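PDB 2QGM: succinoglycan biosynthesis protein from Bacillus cereus ATCC 14579, which is of uncertain function but belongs to the erythromycin esterase-like family and probably acts as a hydrolase. Local coordinates for residues A[306-311]-A[321-326]. Numbering follows the deposited sequence.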
ATOM      1  N   HIS A 306       1.938   3.597  -1.183  1.00 13.27           N
ATOM      2  CA  HIS A 306       2.911   4.567  -1.646  1.00 14.73           C
ATOM      3  C   HIS A 306       4.276   4.205  -1.058  1.00 13.73           C
ATOM      4  O   HIS A 306       4.349   3.532  -0.033  1.00 15.29           O
ATOM      5  CB  HIS A 306       2.525   5.968  -1.175  1.00 15.01           C
ATOM      6  CG  HIS A 306       3.296   7.060  -1.848  1.00 17.89           C
ATOM      7  ND1 HIS A 306       4.618   7.330  -1.564  1.00 17.46           N
ATOM      8  CD2 HIS A 306       2.937   7.931  -2.821  1.00 18.61           C
ATOM      9  CE1 HIS A 306       5.040   8.316  -2.335  1.00 17.99           C
ATOM     10  NE2 HIS A 306       4.037   8.698  -3.108  1.00 17.16           N
ATOM     11  N   ASN A 307       5.350   4.646  -1.707  1.00 14.38           N
ATOM     12  CA  ASN A 307       6.705   4.406  -1.203  1.00 14.92           C
ATOM     13  C   ASN A 307       6.774   4.791   0.268  1.00 16.75           C
ATOM     14  O   ASN A 307       7.369   4.095   1.084  1.00 14.41           O
ATOM     15  CB  ASN A 307       7.730   5.277  -1.936  1.00 16.36           C
ATOM     16  CG  ASN A 307       8.194   4.681  -3.249  1.00 13.24           C
ATOM     17  OD1 ASN A 307       7.941   3.513  -3.553  1.00 16.24           O
ATOM     18  ND2 ASN A 307       8.911   5.485  -4.031  1.00 15.05           N
ATOM     19  N   ILE A 308       6.179   5.930   0.596  1.00 15.95           N
ATOM     20  CA  ILE A 308       6.190   6.433   1.964  1.00 18.89           C
ATOM     21  C   ILE A 308       5.755   5.415   3.020  1.00 17.99           C
ATOM     22  O   ILE A 308       6.392   5.291   4.069  1.00 17.68           O
ATOM     23  CB  ILE A 308       5.287   7.675   2.080  1.00 19.60           C
ATOM     24  CG1 ILE A 308       5.879   8.825   1.267  1.00 23.08           C
ATOM     25  CG2 ILE A 308       5.088   8.042   3.552  1.00 22.64           C
ATOM     26  CD1 ILE A 308       7.217   9.326   1.770  1.00 26.10           C
ATOM     27  N   HIS A 309       4.676   4.691   2.744  1.00 16.33           N
ATOM     28  CA  HIS A 309       4.147   3.724   3.697  1.00 17.75           C
ATOM     29  C   HIS A 309       4.849   2.372   3.766  1.00 18.70           C
ATOM     30  O   HIS A 309       4.851   1.738   4.816  1.00 18.32           O
ATOM     31  CB  HIS A 309       2.648   3.517   3.440  1.00 16.98           C
ATOM     32  CG  HIS A 309       1.836   4.761   3.611  1.00 18.61           C
ATOM     33  ND1 HIS A 309       1.580   5.320   4.842  1.00 19.54           N
ATOM     34  CD2 HIS A 309       1.260   5.579   2.696  1.00 20.65           C
ATOM     35  CE1 HIS A 309       0.879   6.430   4.681  1.00 20.24           C
ATOM     36  NE2 HIS A 309       0.673   6.608   3.388  1.00 19.33           N
ATOM     37  N   ILE A 310       5.443   1.922   2.663  1.00 16.44           N
ATOM     38  CA  ILE A 310       6.121   0.632   2.683  1.00 16.67           C
ATOM     39  C   ILE A 310       7.592   0.707   3.095  1.00 15.33           C
ATOM     40  O   ILE A 310       8.189  -0.308   3.465  1.00 15.84           O
ATOM     41  CB  ILE A 310       6.005  -0.097   1.307  1.00 18.60           C
ATOM     42  CG1 ILE A 310       6.709   0.692   0.210  1.00 18.38           C
ATOM     43  CG2 ILE A 310       4.536  -0.309   0.961  1.00 19.22           C
ATOM     44  CD1 ILE A 310       8.149   0.263  -0.030  1.00 21.45           C
ATOM     45  N   ALA A 311       8.167   1.909   3.057  1.00 16.96           N
ATOM     46  CA  ALA A 311       9.577   2.126   3.403  1.00 15.64           C
ATOM     47  C   ALA A 311       9.987   1.680   4.802  1.00 17.84           C
ATOM     48  O   ALA A 311       9.200   1.727   5.745  1.00 17.57           O
ATOM     49  CB  ALA A 311       9.928   3.603   3.223  1.00 16.42           C
ATOM     50  N   PRO A 321       6.131  11.107  10.279  1.00 24.08           N
ATOM     51  CA  PRO A 321       7.222  10.832  11.222  1.00 22.99           C
ATOM     52  C   PRO A 321       7.257   9.351  11.595  1.00 22.28           C
ATOM     53  O   PRO A 321       8.235   8.855  12.151  1.00 22.49           O
ATOM     54  CB  PRO A 321       6.886  11.733  12.406  1.00 22.74           C
ATOM     55  CG  PRO A 321       5.392  11.751  12.384  1.00 23.89           C
ATOM     56  CD  PRO A 321       5.102  11.949  10.913  1.00 23.21           C
ATOM     57  N   TYR A 322       6.165   8.654  11.298  1.00 22.23           N
ATOM     58  CA  TYR A 322       6.067   7.217  11.538  1.00 21.88           C
ATOM     59  C   TYR A 322       5.409   6.638  10.298  1.00 20.76           C
ATOM     60  O   TYR A 322       4.565   7.288   9.685  1.00 19.35           O
ATOM     61  CB  TYR A 322       5.201   6.895  12.767  1.00 22.61           C
ATOM     62  CG  TYR A 322       5.726   7.507  14.043  1.00 25.34           C
ATOM     63  CD1 TYR A 322       5.295   8.760  14.461  1.00 24.27           C
ATOM     64  CD2 TYR A 322       6.706   6.860  14.798  1.00 26.98           C
ATOM     65  CE1 TYR A 322       5.829   9.364  15.600  1.00 29.28           C
ATOM     66  CE2 TYR A 322       7.251   7.456  15.941  1.00 29.79           C
ATOM     67  CZ  TYR A 322       6.808   8.709  16.332  1.00 30.07           C
ATOM     68  OH  TYR A 322       7.364   9.326  17.431  1.00 33.74           O
ATOM     69  N   VAL A 323       5.816   5.436   9.906  1.00 19.40           N
ATOM     70  CA  VAL A 323       5.216   4.793   8.744  1.00 18.94           C
ATOM     71  C   VAL A 323       5.047   3.299   8.987  1.00 18.46           C
ATOM     72  O   VAL A 323       5.814   2.688   9.733  1.00 17.78           O
ATOM     73  CB  VAL A 323       6.049   5.013   7.451  1.00 18.40           C
ATOM     74  CG1 VAL A 323       6.128   6.494   7.123  1.00 19.62           C
ATOM     75  CG2 VAL A 323       7.435   4.419   7.614  1.00 20.39           C
ATOM     76  N   ALA A 324       4.025   2.729   8.356  1.00 20.12           N
ATOM     77  CA  ALA A 324       3.710   1.311   8.482  1.00 17.00           C
ATOM     78  C   ALA A 324       4.932   0.434   8.234  1.00 19.34           C
ATOM     79  O   ALA A 324       5.196  -0.511   8.979  1.00 18.46           O
ATOM     80  CB  ALA A 324       2.594   0.944   7.503  1.00 18.53           C
ATOM     81  N   GLY A 325       5.672   0.761   7.178  1.00 17.42           N
ATOM     82  CA  GLY A 325       6.857   0.010   6.815  1.00 20.06           C
ATOM     83  C   GLY A 325       7.889  -0.206   7.906  1.00 21.66           C
ATOM     84  O   GLY A 325       8.503  -1.272   7.964  1.00 23.00           O
ATOM     85  N   GLN A 326       8.103   0.778   8.772  1.00 23.44           N
ATOM     86  CA  GLN A 326       9.094   0.588   9.825  1.00 24.95           C
ATOM     87  C   GLN A 326       8.564  -0.362  10.901  1.00 25.93           C
ATOM     88  O   GLN A 326       9.336  -1.095  11.515  1.00 27.11           O
ATOM     89  CB  GLN A 326       9.506   1.934  10.430  1.00 27.87           C
ATOM     90  CG  GLN A 326       8.499   2.583  11.328  1.00 29.87           C
ATOM     91  CD  GLN A 326       8.846   4.033  11.605  1.00 31.93           C
ATOM     92  OE1 GLN A 326      10.020   4.398  11.725  1.00 29.08           O
ATOM     93  NE2 GLN A 326       7.822   4.867  11.708  1.00 30.38           N
TER
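I310 and G325 bring their CA atoms within 4.2 Å of each other where the end of the short helix 307-310 meets the first turn of helix 324-332, and a backbone bond joins the two helices there. G325 N donates to H309 O at 2.7 Å; the carbonyl points almost straight at the nitrogen, but the N-H is bent, with 133° at the hydrogen. G325 CA also makes a CH...O contact of 3.1 Å with A311 O, and I310 O lies 3.6 Å from the same carbon. V323, at the N-cap position of helix 324-332, turns both methyls to the facing carbonyls: CG1 lies 3.3 Å from I308 O, while CG2 sits between I308 O and A311 O, 3.7 Å from the latter. The I308 branch CG2, anti to the backbone N, meets V323 CG1 at 4.0 Å, the two side chains crossing at about a right angle.

Helix 307-310 follows strand 301-304 of the mixed central sheet in this erythromycin esterase-like fold. H306 caps it: ND1 accepts from I308 N in the ring plane, a nearly straight bond (173° at the hydrogen), while NE2 bonds I410 O. E283 of helix 276-297 ties both sides together, its OE1 accepting from A324 N and also hydrogen-bonded to H309 ND1.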